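Local coordinates for C alpha-dehydrogenase (Sphingobium sp. SYK-6, PDB 4YAG), which probably oxidises an alcohol carbon of lignin-derived aryl ethers with NAD(+), as a Rossmann-fold member of the short-chain dehydrogenase/reductase family, at residues E44-F49 against V58-L63. Sequence-based numbering, arbitrary orientation.
Sequences EARQFF and VHTIRL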
loop_
_atom_site.group_PDB
_atom_site.type_symbol
_atom_site.label_atom_id
_atom_site.label_comp_id
_atom_site.label_asym_id
_atom_site.label_seq_id
_atom_site.Cartn_x
_atom_site.Cartn_y
_atom_site.Cartn_z
ATOM N N GLU A 44 -4.276 25.376 -19.553
ATOM C CA GLU A 44 -3.348 26.353 -18.998
ATOM C C GLU A 44 -1.911 25.963 -19.300
ATOM O O GLU A 44 -1.097 26.837 -19.599
ATOM C CB GLU A 44 -3.530 26.462 -17.482
ATOM C CG GLU A 44 -4.825 27.126 -17.070
ATOM C CD GLU A 44 -5.183 26.863 -15.622
ATOM O OE1 GLU A 44 -4.388 26.214 -14.907
ATOM O OE2 GLU A 44 -6.276 27.289 -15.206
ATOM N N ALA A 45 -1.597 24.677 -19.182
ATOM C CA ALA A 45 -0.256 24.196 -19.481
ATOM C C ALA A 45 0.046 24.393 -20.960
ATOM O O ALA A 45 1.154 24.775 -21.326
ATOM C CB ALA A 45 -0.125 22.739 -19.106
ATOM N N ARG A 46 -0.943 24.123 -21.807
ATOM C CA ARG A 46 -0.798 24.305 -23.245
ATOM C C ARG A 46 -0.452 25.753 -23.544
ATOM O O ARG A 46 0.473 26.057 -24.300
ATOM C CB ARG A 46 -2.109 23.934 -23.938
ATOM C CG ARG A 46 -2.083 23.956 -25.446
ATOM C CD ARG A 46 -3.412 23.421 -26.006
ATOM N NE ARG A 46 -3.630 22.016 -25.652
ATOM C CZ ARG A 46 -4.598 21.564 -24.856
ATOM N NH1 ARG A 46 -5.494 22.378 -24.307
ATOM N NH2 ARG A 46 -4.672 20.265 -24.620
ATOM N N GLN A 47 -1.208 26.658 -22.950
ATOM C CA GLN A 47 -0.997 28.077 -23.178
ATOM C C GLN A 47 0.392 28.527 -22.688
ATOM O O GLN A 47 1.058 29.354 -23.331
ATOM C CB GLN A 47 -2.114 28.903 -22.524
ATOM C CG GLN A 47 -1.879 30.398 -22.661
ATOM C CD GLN A 47 -2.788 31.228 -21.781
ATOM O OE1 GLN A 47 -3.995 30.997 -21.719
ATOM N NE2 GLN A 47 -2.210 32.203 -21.085
ATOM N N PHE A 48 0.822 27.994 -21.555
ATOM C CA PHE A 48 2.141 28.293 -20.997
ATOM C C PHE A 48 3.245 27.928 -21.974
ATOM O O PHE A 48 4.140 28.726 -22.240
ATOM C CB PHE A 48 2.332 27.532 -19.691
ATOM C CG PHE A 48 3.672 27.732 -19.061
ATOM C CD1 PHE A 48 4.755 26.952 -19.434
ATOM C CD2 PHE A 48 3.850 28.688 -18.077
ATOM C CE1 PHE A 48 5.990 27.128 -18.845
ATOM C CE2 PHE A 48 5.082 28.862 -17.474
ATOM C CZ PHE A 48 6.153 28.087 -17.867
ATOM N N PHE A 49 3.182 26.725 -22.526
ATOM C CA PHE A 49 4.222 26.288 -23.454
ATOM C C PHE A 49 4.123 26.967 -24.811
ATOM O O PHE A 49 5.145 27.173 -25.462
ATOM C CB PHE A 49 4.232 24.766 -23.573
ATOM C CG PHE A 49 4.764 24.096 -22.352
ATOM C CD1 PHE A 49 6.078 24.288 -21.964
ATOM C CD2 PHE A 49 3.951 23.307 -21.557
ATOM C CE1 PHE A 49 6.568 23.707 -20.833
ATOM C CE2 PHE A 49 4.438 22.730 -20.437
ATOM C CZ PHE A 49 5.747 22.919 -20.072
ATOM N N VAL A 58 4.886 19.554 -26.894
ATOM C CA VAL A 58 4.025 19.242 -25.765
ATOM C C VAL A 58 2.659 18.799 -26.279
ATOM O O VAL A 58 1.990 19.527 -27.016
ATOM C CB VAL A 58 3.836 20.444 -24.838
ATOM C CG1 VAL A 58 2.980 20.024 -23.628
ATOM C CG2 VAL A 58 5.188 20.973 -24.381
ATOM N N HIS A 59 2.289 17.570 -25.925
ATOM C CA HIS A 59 0.981 17.029 -26.268
ATOM C C HIS A 59 0.222 16.790 -24.969
ATOM O O HIS A 59 0.819 16.372 -23.989
ATOM C CB HIS A 59 1.139 15.707 -27.017
ATOM C CG HIS A 59 -0.150 15.056 -27.404
ATOM N ND1 HIS A 59 -1.081 15.667 -28.221
ATOM C CD2 HIS A 59 -0.655 13.832 -27.125
ATOM C CE1 HIS A 59 -2.103 14.855 -28.410
ATOM N NE2 HIS A 59 -1.871 13.729 -27.754
ATOM N N THR A 60 -1.081 17.048 -24.958
ATOM C CA THR A 60 -1.882 16.853 -23.760
ATOM C C THR A 60 -2.914 15.761 -23.985
ATOM O O THR A 60 -3.479 15.634 -25.064
ATOM C CB THR A 60 -2.605 18.136 -23.338
ATOM O OG1 THR A 60 -3.377 18.615 -24.430
ATOM C CG2 THR A 60 -1.583 19.197 -22.931
ATOM N N ILE A 61 -3.150 14.994 -22.931
ATOM C CA ILE A 61 -4.171 13.957 -22.934
ATOM C C ILE A 61 -4.947 14.049 -21.638
ATOM O O ILE A 61 -4.355 14.016 -20.543
ATOM C CB ILE A 61 -3.567 12.532 -23.020
ATOM C CG1 ILE A 61 -2.762 12.352 -24.303
ATOM C CG2 ILE A 61 -4.673 11.473 -22.963
ATOM C CD1 ILE A 61 -2.051 11.018 -24.393
ATOM N N ARG A 62 -6.261 14.134 -21.764
ATOM C CA ARG A 62 -7.142 14.113 -20.602
ATOM C C ARG A 62 -7.465 12.659 -20.252
ATOM O O ARG A 62 -8.010 11.910 -21.093
ATOM C CB ARG A 62 -8.417 14.887 -20.887
ATOM C CG ARG A 62 -9.345 14.941 -19.677
ATOM C CD ARG A 62 -10.536 15.805 -19.917
ATOM N NE ARG A 62 -11.486 15.722 -18.810
ATOM C CZ ARG A 62 -12.538 14.905 -18.771
ATOM N NH1 ARG A 62 -12.805 14.081 -19.782
ATOM N NH2 ARG A 62 -13.333 14.919 -17.710
ATOM N N LEU A 63 -7.171 12.267 -19.014
ATOM C CA LEU A 63 -7.453 10.911 -18.577
ATOM C C LEU A 63 -7.457 10.840 -17.065
ATOM O O LEU A 63 -7.002 11.749 -16.388
ATOM C CB LEU A 63 -6.444 9.906 -19.142
ATOM C CG LEU A 63 -4.964 10.107 -18.873
ATOM C CD1 LEU A 63 -4.563 9.799 -17.436
ATOM C CD2 LEU A 63 -4.133 9.223 -19.821
#
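Val-58 lays its CG2 methyl over one face of the Phe-49 ring. The two residues belong to a beta-alpha-beta unit of the Rossmann fold: helix 39-51 links strand 31-36 to strand 58-62, an outermost strand of the parallel sheet within this chain. The contact is a CH-pi one, with Val-58 CG2 4.1 Å from the centroid of the Phe-49 ring. The methyl is shifted toward the rim at the CG end, and its closest ring atom is Phe-49 CG, 3.7 Å from Val-58 CG2. Phe-49 CG sits anti to its own carbonyl carbon (chi1 -72°), which swings the ring off the helix to the side of Val-58. The opposite ring face is covered by Phe-48 CD1, and Leu-26 of helix 16-27 also touches Phe-49. The aromatic group is therefore wedged between the strand and its own helix neighbour.

Along the strand, side chains alternate. Val-58 and Thr-60 turn to helix 39-51, whereas His-59 and Ile-61 point away from it and meet helix 68-82. Thr-60 also touches Leu-42. The Arg-46 side chain extends from the helix toward Thr-60, but the modelled approach is too close, so its details are doubtful. Its guanidinium is tied by NH1 in a salt bridge to Asp-43 on the same helix. Leu-63, just past the strand, belongs to the NADH pocket. Back at the ring, the other methyl of the valine also makes contact: Val-58 CG1 lies 4.0 Å from Phe-49 CD2.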